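Local coordinates for protein citrate synthase (Thermotoga maritima, PDB 2P2W) that probably catalyses the condensation of oxaloacetate with acetyl-CoA and water to give citrate and free CoA, a step of the tricarboxylic acid cycle, at residues Ser193-Tyr196 with Ser197-Gly201; Glu72-Ala75 with Glu76-Gly79. All coordinates share one frame; numbering follows the deposited sequence.

Interaction 1 of 2, residues Ser193-Tyr196 with Ser197-Gly201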
loop_
_atom_site.group_PDB
_atom_site.type_symbol
_atom_site.label_atom_id
_atom_site.label_comp_id
_atom_site.label_asym_id
_atom_site.label_seq_id
_atom_site.Cartn_x
_atom_site.Cartn_y
_atom_site.Cartn_z
ATOM N N SER A 193 -2.949 -0.238 10.966
ATOM C CA SER A 193 -2.556 -1.540 10.436
ATOM C C SER A 193 -1.134 -1.845 10.864
ATOM O O SER A 193 -0.453 -0.982 11.404
ATOM C CB SER A 193 -2.652 -1.482 8.900
ATOM O OG SER A 193 -2.516 -2.803 8.341
ATOM N N ASP A 194 -0.670 -3.069 10.631
ATOM C CA ASP A 194 0.679 -3.470 11.033
ATOM C C ASP A 194 1.777 -2.819 10.195
ATOM O O ASP A 194 1.538 -2.369 9.071
ATOM C CB ASP A 194 0.825 -4.986 10.947
ATOM C CG ASP A 194 0.666 -5.492 9.538
ATOM O OD1 ASP A 194 -0.491 -5.702 9.110
ATOM O OD2 ASP A 194 1.696 -5.653 8.853
ATOM N N LEU A 195 2.989 -2.792 10.743
ATOM C CA LEU A 195 4.124 -2.179 10.061
ATOM C C LEU A 195 4.441 -2.814 8.702
ATOM O O LEU A 195 4.825 -2.114 7.761
ATOM C CB LEU A 195 5.368 -2.228 10.958
ATOM C CG LEU A 195 6.594 -1.441 10.476
ATOM C CD1 LEU A 195 6.253 0.041 10.365
ATOM C CD2 LEU A 195 7.734 -1.635 11.459
ATOM N N TYR A 196 4.283 -4.129 8.590
ATOM C CA TYR A 196 4.568 -4.798 7.321
ATOM C C TYR A 196 3.613 -4.316 6.234
ATOM O O TYR A 196 4.025 -4.074 5.097
ATOM C CB TYR A 196 4.465 -6.315 7.487
ATOM C CG TYR A 196 5.295 -6.817 8.640
ATOM C CD1 TYR A 196 6.681 -6.635 8.656
ATOM C CD2 TYR A 196 4.694 -7.425 9.740
ATOM C CE1 TYR A 196 7.447 -7.044 9.748
ATOM C CE2 TYR A 196 5.451 -7.838 10.836
ATOM C CZ TYR A 196 6.824 -7.643 10.834
ATOM O OH TYR A 196 7.569 -8.036 11.925
ATOM N N SER A 197 2.341 -4.167 6.591
ATOM C CA SER A 197 1.344 -3.690 5.644
ATOM C C SER A 197 1.701 -2.290 5.152
ATOM O O SER A 197 1.574 -1.993 3.961
ATOM C CB SER A 197 -0.045 -3.676 6.286
ATOM O OG SER A 197 -0.518 -4.994 6.506
ATOM N N CYS A 198 2.140 -1.427 6.066
ATOM C CA CYS A 198 2.520 -0.070 5.689
ATOM C C CYS A 198 3.663 -0.127 4.676
ATOM O O CYS A 198 3.632 0.549 3.647
ATOM C CB CYS A 198 2.976 0.724 6.917
ATOM S SG CYS A 198 1.739 0.865 8.228
ATOM N N ILE A 199 4.669 -0.946 4.973
ATOM C CA ILE A 199 5.831 -1.085 4.101
ATOM C C ILE A 199 5.482 -1.652 2.722
ATOM O O ILE A 199 5.965 -1.156 1.699
ATOM C CB ILE A 199 6.911 -1.963 4.781
ATOM C CG1 ILE A 199 7.371 -1.280 6.075
ATOM C CG2 ILE A 199 8.097 -2.181 3.836
ATOM C CD1 ILE A 199 8.316 -2.120 6.939
ATOM N N VAL A 200 4.643 -2.684 2.689
ATOM C CA VAL A 200 4.251 -3.293 1.424
ATOM C C VAL A 200 3.522 -2.299 0.520
ATOM O O VAL A 200 3.662 -2.345 -0.703
ATOM C CB VAL A 200 3.387 -4.548 1.671
ATOM C CG1 VAL A 200 2.779 -5.045 0.372
ATOM C CG2 VAL A 200 4.261 -5.636 2.282
ATOM N N GLY A 201 2.747 -1.397 1.117
ATOM C CA GLY A 201 2.060 -0.392 0.326
ATOM C C GLY A 201 3.076 0.617 -0.192
ATOM O O GLY A 201 3.017 1.040 -1.350
#

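Interaction 2 of 2, residues Glu72-Ala75 with Glu76-Gly79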
loop_
_atom_site.group_PDB
_atom_site.type_symbol
_atom_site.label_atom_id
_atom_site.label_comp_id
_atom_site.label_asym_id
_atom_site.label_seq_id
_atom_site.Cartn_x
_atom_site.Cartn_y
_atom_site.Cartn_z
ATOM N N GLU A 72 18.741 -12.838 9.428
ATOM C CA GLU A 72 18.249 -14.141 8.988
ATOM C C GLU A 72 16.778 -14.207 8.591
ATOM O O GLU A 72 15.932 -13.516 9.158
ATOM C CB GLU A 72 18.496 -15.196 10.076
ATOM C CG GLU A 72 19.949 -15.400 10.467
ATOM C CD GLU A 72 20.815 -15.836 9.301
ATOM O OE1 GLU A 72 20.333 -16.622 8.461
ATOM O OE2 GLU A 72 21.980 -15.396 9.228
ATOM N N LEU A 73 16.494 -15.057 7.607
ATOM C CA LEU A 73 15.127 -15.294 7.160
ATOM C C LEU A 73 14.700 -16.584 7.852
ATOM O O LEU A 73 15.506 -17.508 7.995
ATOM C CB LEU A 73 15.069 -15.493 5.642
ATOM C CG LEU A 73 14.948 -14.239 4.775
ATOM C CD1 LEU A 73 14.879 -14.640 3.308
ATOM C CD2 LEU A 73 13.701 -13.460 5.169
ATOM N N PRO A 74 13.441 -16.657 8.315
ATOM C CA PRO A 74 12.958 -17.868 8.985
ATOM C C PRO A 74 13.109 -19.072 8.058
ATOM O O PRO A 74 13.078 -18.927 6.836
ATOM C CB PRO A 74 11.499 -17.538 9.278
ATOM C CG PRO A 74 11.539 -16.056 9.508
ATOM C CD PRO A 74 12.434 -15.584 8.379
ATOM N N ALA A 75 13.275 -20.256 8.639
ATOM C CA ALA A 75 13.440 -21.472 7.850
ATOM C C ALA A 75 12.294 -21.688 6.863
ATOM O O ALA A 75 12.508 -22.172 5.752
ATOM C CB ALA A 75 13.563 -22.677 8.772
ATOM N N GLU A 76 11.082 -21.330 7.272
ATOM C CA GLU A 76 9.912 -21.505 6.416
ATOM C C GLU A 76 9.972 -20.605 5.185
ATOM O O GLU A 76 9.528 -20.990 4.102
ATOM C CB GLU A 76 8.635 -21.216 7.206
ATOM C CG GLU A 76 8.440 -19.755 7.554
ATOM C CD GLU A 76 7.555 -19.564 8.768
ATOM O OE1 GLU A 76 6.975 -20.566 9.242
ATOM O OE2 GLU A 76 7.445 -18.416 9.250
ATOM N N ALA A 77 10.522 -19.407 5.354
ATOM C CA ALA A 77 10.641 -18.467 4.246
ATOM C C ALA A 77 11.556 -19.067 3.191
ATOM O O ALA A 77 11.310 -18.944 1.992
ATOM C CB ALA A 77 11.207 -17.139 4.739
ATOM N N LEU A 78 12.612 -19.728 3.647
ATOM C CA LEU A 78 13.559 -20.343 2.736
ATOM C C LEU A 78 12.852 -21.421 1.920
ATOM O O LEU A 78 13.132 -21.603 0.738
ATOM C CB LEU A 78 14.727 -20.940 3.524
ATOM C CG LEU A 78 16.079 -20.870 2.815
ATOM C CD1 LEU A 78 16.345 -19.436 2.374
ATOM C CD2 LEU A 78 17.180 -21.359 3.748
ATOM N N GLY A 79 11.923 -22.127 2.557
ATOM C CA GLY A 79 11.186 -23.165 1.858
ATOM C C GLY A 79 10.375 -22.584 0.714
ATOM O O GLY A 79 10.314 -23.157 -0.375
#

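Interaction 1 of 2, residues Ser193-Tyr196 with Ser197-Gly201
S197 meets the carboxylate of D194 twice. Its backbone N gives a hydrogen bond to OD2 of D194 at 2.8 Å, arriving from above the carboxylate plane. Its hydroxyl OG donates to D194 OD1 over 2.7 Å, on the syn side but well out of that plane. What lets D194 reach forward is a first torsion of 63°, which sets CG between its own N and carbonyl carbon, over the start of the helix. OD1 also makes a salt bridge to K207 of the second subunit, and S197 OG is bound by K95 of that subunit. S193 lies against the same serine, OG to S197 CB at 3.3 Å, yet its hydroxyl is spent on the carbonyl of G204 across the dimer interface. This is an N-cap: D194 sits just before helix 195-207 and takes up the N-H of S197, in the first turn, where the helix has not yet supplied i to i+4 carbonyl partners. With an alanine in place of D194, S197 N would probably lose its capping acceptor, K207 of the second subunit this carboxylate partner, and the S197 hydroxyl one of its two partners. C198 N then opens the regular pattern with a hydrogen bond to D194 O at 3.2 Å. I199 N bonds to L195 O, and its CD1 rests 4.0 Å from L195 CG; both side chains also pack on T330 of helix 317-337. V200 N closes on Y196 O at 2.8 Å, and the V200 side chain continues to V200 of the second subunit.

Interaction 2 of 2, residues Glu72-Ala75 with Glu76-Gly79
A77 is the buried residue of this turn, and its methyl group lies against the two residues that lead into the helix. CB of A77 comes within 4.3 Å of L73 CB and 4.1 Å of P74 CD, touching the proline ring at the carbon next to its nitrogen. The same methyl lies 3.3 Å from P74 O, so carbonyl and ring together line one side of it. Beyond this point L73 carries the packing inward, its side chain resting on V121, I125 and Y128 of helix 110-133; L78 comes down on Y128 as well, which places the start of helix 75-81 on that long helix. The other side is open to solvent, with P74, A75 and E76 all exposed. With its first torsion at 70°, E76 puts CG between its backbone N and carbonyl carbon, and from there the extended chain lies beside the proline: OE2 stands 4.1 Å from P74 CB, a contact of carboxylate with ring carbon. E76 also packs against P85 of the second subunit. P74 holds the N-cap position of helix 75-81, where a proline brings no polar side chain to take up the first-turn N-H groups. Its carbonyl takes A77 N of the first turn at 3.0 Å, bent to 125° at the hydrogen, and, in the usual i to i+4 way, L78 N at 3.3 Å, both weakly. The next i to i+4 bond, from G79 N to A75 O at 3.2 Å, is no longer weak. The chemistry is that of a helix start without a side-chain cap from P74, where weak bonds to its carbonyl and apolar contacts of L73, P74 and A77 probably do much of the holding.

Both interactions are first turns of helices, with centres 20 Å apart and no touch between them. Interaction 1 is buried, at the dimer interface; interaction 2 lies at the surface, farther from the centre of the chain. Helix 110-133 is their common neighbour: L195, Y196 and I199 pack on it in the former, L73 and L78 in the latter. The polar chemistry differs with place. In 193-201 a charged cap makes a salt bridge to the second subunit and the serines beside it add hydrogen bonds, whereas in 72-79 the cap residue is a proline, and the second subunit is met by packing of E76 on P85.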